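Long-range contact in transcriptional regulator, LRP/AsnC family (Neisseria meningitidis, PDB 2P5V), which probably binds specific DNA sequences to regulate transcription, as a member of the Lrp/AsnC family, and also binds calcium ions: residues Thr7-Leu19 with Val34-Leu48. Residues are numbered along the deposited sequence; the frame is centred on the assembly and turned at random.
Sequences TLDKTDIKILQVL and VALSPSPCLRRLKQL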
loop_
_atom_site.group_PDB
_atom_site.type_symbol
_atom_site.label_atom_id
_atom_site.label_comp_id
_atom_site.label_asym_id
_atom_site.label_seq_id
_atom_site.Cartn_x
_atom_site.Cartn_y
_atom_site.Cartn_z
ATOM N N THR G 7 13.178 -14.891 -41.759
ATOM C CA THR G 7 13.435 -16.327 -41.724
ATOM C C THR G 7 12.168 -17.173 -41.893
ATOM O O THR G 7 12.170 -18.128 -42.664
ATOM C CB THR G 7 14.157 -16.725 -40.416
ATOM O OG1 THR G 7 15.323 -15.905 -40.246
ATOM C CG2 THR G 7 14.563 -18.197 -40.445
ATOM N N LEU G 8 11.095 -16.802 -41.191
ATOM C CA LEU G 8 9.860 -17.595 -41.149
ATOM C C LEU G 8 8.758 -17.070 -42.068
ATOM O O LEU G 8 8.374 -15.897 -42.000
ATOM C CB LEU G 8 9.310 -17.644 -39.725
ATOM C CG LEU G 8 10.262 -18.155 -38.646
ATOM C CD1 LEU G 8 9.544 -18.202 -37.299
ATOM C CD2 LEU G 8 10.817 -19.524 -39.021
ATOM N N ASP G 9 8.237 -17.969 -42.901
ATOM C CA ASP G 9 7.136 -17.668 -43.808
ATOM C C ASP G 9 5.860 -18.297 -43.263
ATOM O O ASP G 9 5.886 -18.932 -42.209
ATOM C CB ASP G 9 7.445 -18.188 -45.216
ATOM C CG ASP G 9 7.726 -19.680 -45.242
ATOM O OD1 ASP G 9 7.003 -20.447 -44.565
ATOM O OD2 ASP G 9 8.680 -20.079 -45.943
ATOM N N LYS G 10 4.760 -18.133 -44.000
ATOM C CA LYS G 10 3.432 -18.570 -43.554
ATOM C C LYS G 10 3.329 -20.061 -43.201
ATOM O O LYS G 10 2.539 -20.434 -42.325
ATOM C CB LYS G 10 2.374 -18.211 -44.607
ATOM C CG LYS G 10 0.936 -18.441 -44.148
ATOM C CD LYS G 10 -0.083 -17.772 -45.068
ATOM C CE LYS G 10 -0.135 -18.421 -46.444
ATOM N NZ LYS G 10 -1.208 -17.829 -47.298
ATOM N N THR G 11 4.116 -20.911 -43.868
ATOM C CA THR G 11 4.049 -22.355 -43.605
ATOM C C THR G 11 4.920 -22.756 -42.403
ATOM O O THR G 11 4.616 -23.733 -41.713
ATOM C CB THR G 11 4.376 -23.218 -44.863
ATOM O OG1 THR G 11 5.777 -23.492 -44.929
ATOM C CG2 THR G 11 3.907 -22.527 -46.143
ATOM N N ASP G 12 5.986 -21.998 -42.150
ATOM C CA ASP G 12 6.775 -22.160 -40.925
ATOM C C ASP G 12 5.956 -21.745 -39.692
ATOM O O ASP G 12 6.062 -22.368 -38.625
ATOM C CB ASP G 12 8.076 -21.352 -41.002
ATOM C CG ASP G 12 9.060 -21.920 -42.010
ATOM O OD1 ASP G 12 9.450 -23.102 -41.871
ATOM O OD2 ASP G 12 9.449 -21.184 -42.944
ATOM N N ILE G 13 5.136 -20.703 -39.842
ATOM C CA ILE G 13 4.193 -20.317 -38.786
ATOM C C ILE G 13 3.240 -21.472 -38.498
ATOM O O ILE G 13 3.084 -21.881 -37.346
ATOM C CB ILE G 13 3.354 -19.062 -39.160
ATOM C CG1 ILE G 13 4.243 -17.823 -39.338
ATOM C CG2 ILE G 13 2.288 -18.789 -38.100
ATOM C CD1 ILE G 13 5.078 -17.475 -38.125
ATOM N N LYS G 14 2.618 -21.993 -39.552
ATOM C CA LYS G 14 1.672 -23.108 -39.448
ATOM C C LYS G 14 2.254 -24.299 -38.682
ATOM O O LYS G 14 1.585 -24.875 -37.827
ATOM C CB LYS G 14 1.235 -23.556 -40.847
ATOM C CG LYS G 14 0.203 -24.684 -40.877
ATOM C CD LYS G 14 -1.142 -24.241 -40.322
ATOM C CE LYS G 14 -2.241 -25.245 -40.657
ATOM N NZ LYS G 14 -3.593 -24.621 -40.651
ATOM N N ILE G 15 3.496 -24.659 -39.001
ATOM C CA ILE G 15 4.203 -25.754 -38.323
ATOM C C ILE G 15 4.365 -25.499 -36.818
ATOM O O ILE G 15 4.201 -26.409 -36.003
ATOM C CB ILE G 15 5.605 -25.990 -38.944
ATOM C CG1 ILE G 15 5.482 -26.684 -40.299
ATOM C CG2 ILE G 15 6.471 -26.825 -38.020
ATOM C CD1 ILE G 15 6.807 -26.832 -41.036
ATOM N N LEU G 16 4.708 -24.265 -36.460
ATOM C CA LEU G 16 4.878 -23.891 -35.052
ATOM C C LEU G 16 3.546 -23.896 -34.302
ATOM O O LEU G 16 3.473 -24.330 -33.155
ATOM C CB LEU G 16 5.555 -22.526 -34.931
ATOM C CG LEU G 16 6.997 -22.469 -35.446
ATOM C CD1 LEU G 16 7.399 -21.031 -35.721
ATOM C CD2 LEU G 16 7.968 -23.125 -34.472
ATOM N N GLN G 17 2.493 -23.422 -34.952
ATOM C CA GLN G 17 1.162 -23.462 -34.358
ATOM C C GLN G 17 0.722 -24.899 -34.107
ATOM O O GLN G 17 0.187 -25.209 -33.042
ATOM C CB GLN G 17 0.151 -22.762 -35.257
ATOM C CG GLN G 17 0.363 -21.257 -35.379
ATOM C CD GLN G 17 -0.521 -20.630 -36.443
ATOM O OE1 GLN G 17 -1.203 -21.327 -37.194
ATOM N NE2 GLN G 17 -0.510 -19.307 -36.512
ATOM N N VAL G 18 0.950 -25.770 -35.090
ATOM C CA VAL G 18 0.562 -27.175 -34.975
ATOM C C VAL G 18 1.290 -27.847 -33.814
ATOM O O VAL G 18 0.667 -28.503 -32.979
ATOM C CB VAL G 18 0.849 -27.965 -36.278
ATOM C CG1 VAL G 18 0.827 -29.468 -36.022
ATOM C CG2 VAL G 18 -0.156 -27.595 -37.364
ATOM N N LEU G 19 2.607 -27.679 -33.771
ATOM C CA LEU G 19 3.435 -28.336 -32.756
ATOM C C LEU G 19 3.214 -27.795 -31.335
ATOM O O LEU G 19 3.380 -28.534 -30.359
ATOM C CB LEU G 19 4.919 -28.218 -33.124
ATOM C CG LEU G 19 5.388 -29.059 -34.310
ATOM C CD1 LEU G 19 6.823 -28.684 -34.664
ATOM C CD2 LEU G 19 5.262 -30.556 -34.013
ATOM N N VAL G 34 0.242 -29.607 -42.538
ATOM C CA VAL G 34 0.842 -28.386 -43.081
ATOM C C VAL G 34 0.902 -28.412 -44.616
ATOM O O VAL G 34 1.477 -27.514 -45.236
ATOM C CB VAL G 34 2.260 -28.170 -42.492
ATOM C CG1 VAL G 34 2.838 -26.829 -42.935
ATOM C CG2 VAL G 34 2.215 -28.243 -40.967
ATOM N N ALA G 35 0.290 -29.431 -45.220
ATOM C CA ALA G 35 0.282 -29.600 -46.676
ATOM C C ALA G 35 1.694 -29.578 -47.268
ATOM O O ALA G 35 1.949 -28.906 -48.272
ATOM C CB ALA G 35 -0.595 -28.536 -47.333
ATOM N N LEU G 36 2.600 -30.315 -46.623
ATOM C CA LEU G 36 3.984 -30.477 -47.080
ATOM C C LEU G 36 4.349 -31.955 -47.202
ATOM O O LEU G 36 3.682 -32.816 -46.627
ATOM C CB LEU G 36 4.953 -29.801 -46.104
ATOM C CG LEU G 36 5.613 -28.500 -46.565
ATOM C CD1 LEU G 36 6.370 -27.874 -45.413
ATOM C CD2 LEU G 36 6.543 -28.746 -47.750
ATOM N N SER G 37 5.409 -32.237 -47.958
ATOM C CA SER G 37 5.994 -33.576 -47.988
ATOM C C SER G 37 6.917 -33.751 -46.780
ATOM O O SER G 37 7.445 -32.767 -46.262
ATOM C CB SER G 37 6.761 -33.812 -49.290
ATOM O OG SER G 37 5.866 -33.978 -50.375
ATOM N N PRO G 38 7.104 -35.002 -46.317
ATOM C CA PRO G 38 7.918 -35.259 -45.122
ATOM C C PRO G 38 9.330 -34.675 -45.171
ATOM O O PRO G 38 9.792 -34.120 -44.180
ATOM C CB PRO G 38 7.988 -36.788 -45.065
ATOM C CG PRO G 38 6.775 -37.244 -45.768
ATOM C CD PRO G 38 6.551 -36.252 -46.870
ATOM N N SER G 39 9.999 -34.808 -46.314
ATOM C CA SER G 39 11.389 -34.359 -46.457
ATOM C C SER G 39 11.560 -32.846 -46.269
ATOM O O SER G 39 12.355 -32.427 -45.426
ATOM C CB SER G 39 11.983 -34.806 -47.803
ATOM O OG SER G 39 13.158 -34.074 -48.114
ATOM N N PRO G 40 10.842 -32.024 -47.062
ATOM C CA PRO G 40 10.920 -30.577 -46.817
ATOM C C PRO G 40 10.429 -30.192 -45.428
ATOM O O PRO G 40 11.089 -29.419 -44.736
ATOM C CB PRO G 40 10.011 -29.971 -47.897
ATOM C CG PRO G 40 9.186 -31.090 -48.410
ATOM C CD PRO G 40 9.980 -32.341 -48.213
ATOM N N CYS G 41 9.285 -30.742 -45.034
ATOM C CA CYS G 41 8.720 -30.509 -43.711
ATOM C C CYS G 41 9.732 -30.774 -42.596
ATOM O O CYS G 41 9.842 -29.992 -41.650
ATOM C CB CYS G 41 7.499 -31.397 -43.499
ATOM S SG CYS G 41 6.760 -31.223 -41.868
ATOM N N LEU G 42 10.451 -31.887 -42.711
ATOM C CA LEU G 42 11.486 -32.263 -41.745
ATOM C C LEU G 42 12.659 -31.283 -41.782
ATOM O O LEU G 42 13.239 -30.968 -40.742
ATOM C CB LEU G 42 11.997 -33.679 -42.045
ATOM C CG LEU G 42 12.849 -34.380 -40.987
ATOM C CD1 LEU G 42 11.980 -34.817 -39.812
ATOM C CD2 LEU G 42 13.570 -35.570 -41.599
ATOM N N ARG G 43 13.011 -30.814 -42.979
ATOM C CA ARG G 43 14.085 -29.833 -43.121
ATOM C C ARG G 43 13.696 -28.519 -42.452
ATOM O O ARG G 43 14.502 -27.927 -41.728
ATOM C CB ARG G 43 14.436 -29.587 -44.597
ATOM C CG ARG G 43 15.521 -28.521 -44.804
ATOM C CD ARG G 43 15.981 -28.411 -46.251
ATOM N NE ARG G 43 14.958 -27.847 -47.139
ATOM C CZ ARG G 43 14.299 -28.511 -48.094
ATOM N NH1 ARG G 43 14.524 -29.806 -48.326
ATOM N NH2 ARG G 43 13.397 -27.870 -48.833
ATOM N N ARG G 44 12.461 -28.078 -42.693
ATOM C CA ARG G 44 11.965 -26.821 -42.141
ATOM C C ARG G 44 11.925 -26.862 -40.616
ATOM O O ARG G 44 12.341 -25.914 -39.960
ATOM C CB ARG G 44 10.573 -26.502 -42.674
ATOM C CG ARG G 44 10.508 -26.291 -44.169
ATOM C CD ARG G 44 9.071 -26.218 -44.654
ATOM N NE ARG G 44 8.624 -24.837 -44.791
ATOM C CZ ARG G 44 8.879 -24.058 -45.839
ATOM N NH1 ARG G 44 9.586 -24.504 -46.872
ATOM N NH2 ARG G 44 8.426 -22.816 -45.858
ATOM N N LEU G 45 11.422 -27.960 -40.062
ATOM C CA LEU G 45 11.382 -28.144 -38.609
ATOM C C LEU G 45 12.786 -28.125 -37.995
ATOM O O LEU G 45 13.009 -27.507 -36.950
ATOM C CB LEU G 45 10.683 -29.459 -38.261
ATOM C CG LEU G 45 10.541 -29.785 -36.778
ATOM C CD1 LEU G 45 9.862 -28.633 -36.053
ATOM C CD2 LEU G 45 9.776 -31.084 -36.589
ATOM N N LYS G 46 13.718 -28.812 -38.648
ATOM C CA LYS G 46 15.122 -28.828 -38.231
ATOM C C LYS G 46 15.697 -27.414 -38.109
ATOM O O LYS G 46 16.407 -27.114 -37.153
ATOM C CB LYS G 46 15.963 -29.620 -39.237
ATOM C CG LYS G 46 17.214 -30.243 -38.640
ATOM C CD LYS G 46 16.949 -31.651 -38.107
ATOM C CE LYS G 46 16.834 -32.669 -39.239
ATOM N NZ LYS G 46 16.942 -34.066 -38.745
ATOM N N GLN G 47 15.400 -26.561 -39.089
ATOM C CA GLN G 47 15.838 -25.162 -39.073
ATOM C C GLN G 47 15.267 -24.428 -37.857
ATOM O O GLN G 47 15.965 -23.649 -37.200
ATOM C CB GLN G 47 15.413 -24.444 -40.364
ATOM C CG GLN G 47 16.149 -24.923 -41.627
ATOM C CD GLN G 47 15.410 -24.610 -42.932
ATOM O OE1 GLN G 47 14.298 -24.075 -42.928
ATOM N NE2 GLN G 47 16.032 -24.954 -44.057
ATOM N N LEU G 48 13.999 -24.692 -37.562
ATOM C CA LEU G 48 13.317 -24.086 -36.419
ATOM C C LEU G 48 13.931 -24.494 -35.079
ATOM O O LEU G 48 14.049 -23.664 -34.179
ATOM C CB LEU G 48 11.825 -24.446 -36.430
ATOM C CG LEU G 48 11.022 -23.863 -37.587
ATOM C CD1 LEU G 48 9.637 -24.479 -37.650
ATOM C CD2 LEU G 48 10.939 -22.360 -37.435
#
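Ile15 and Leu48 meet where helix 10-21 of the winged helix-turn-helix domain crosses helix 38-50, the probable recognition helix; the axes of their 10-19 and 38-48 parts pass 10.6 Å apart at -78°. Apolar packing fills the crossing. The branched Ile15 reaches three ways: CG1 lies 3.7 Å from both Val34 CG1 and Val34 CG2, in the turn linking helix 27-33 to helix 38-50, CD1 rests against the Arg44 CB methylene, and CG2 faces Leu48 CD1. Leu48, suited by its forked end, sets CD1 against Leu16 and CD2 against Leu8. Beyond, Leu19 CD1 presses on Leu45 CD1 at a tight 3.3 Å, and Leu30 of helix 27-33 packs on Leu45, closing the three-helix core.

Polar groups gather at the N-terminal end of helix 10-21. Asp9 is its N-cap: CG lies between backbone N and carbonyl carbon (chi1 57°), turning the carboxylate back so that OD1 accepts from Asp12 N at 3.0 Å. A weak return bond, Asp9 N to Asp12 OD2 (3.4 Å), completes a capping box. Arginine suits position 44 because its long chain, bent at chi3 (97°), reaches both acids. Asp12 OD2, 3.5 Å from Arg44 NH2, makes a salt bridge of charge only, no N-H aimed at it; Asp9 OD2 makes the shorter one, meeting the guanidinium edge 2.8 Å from Arg44 NH2.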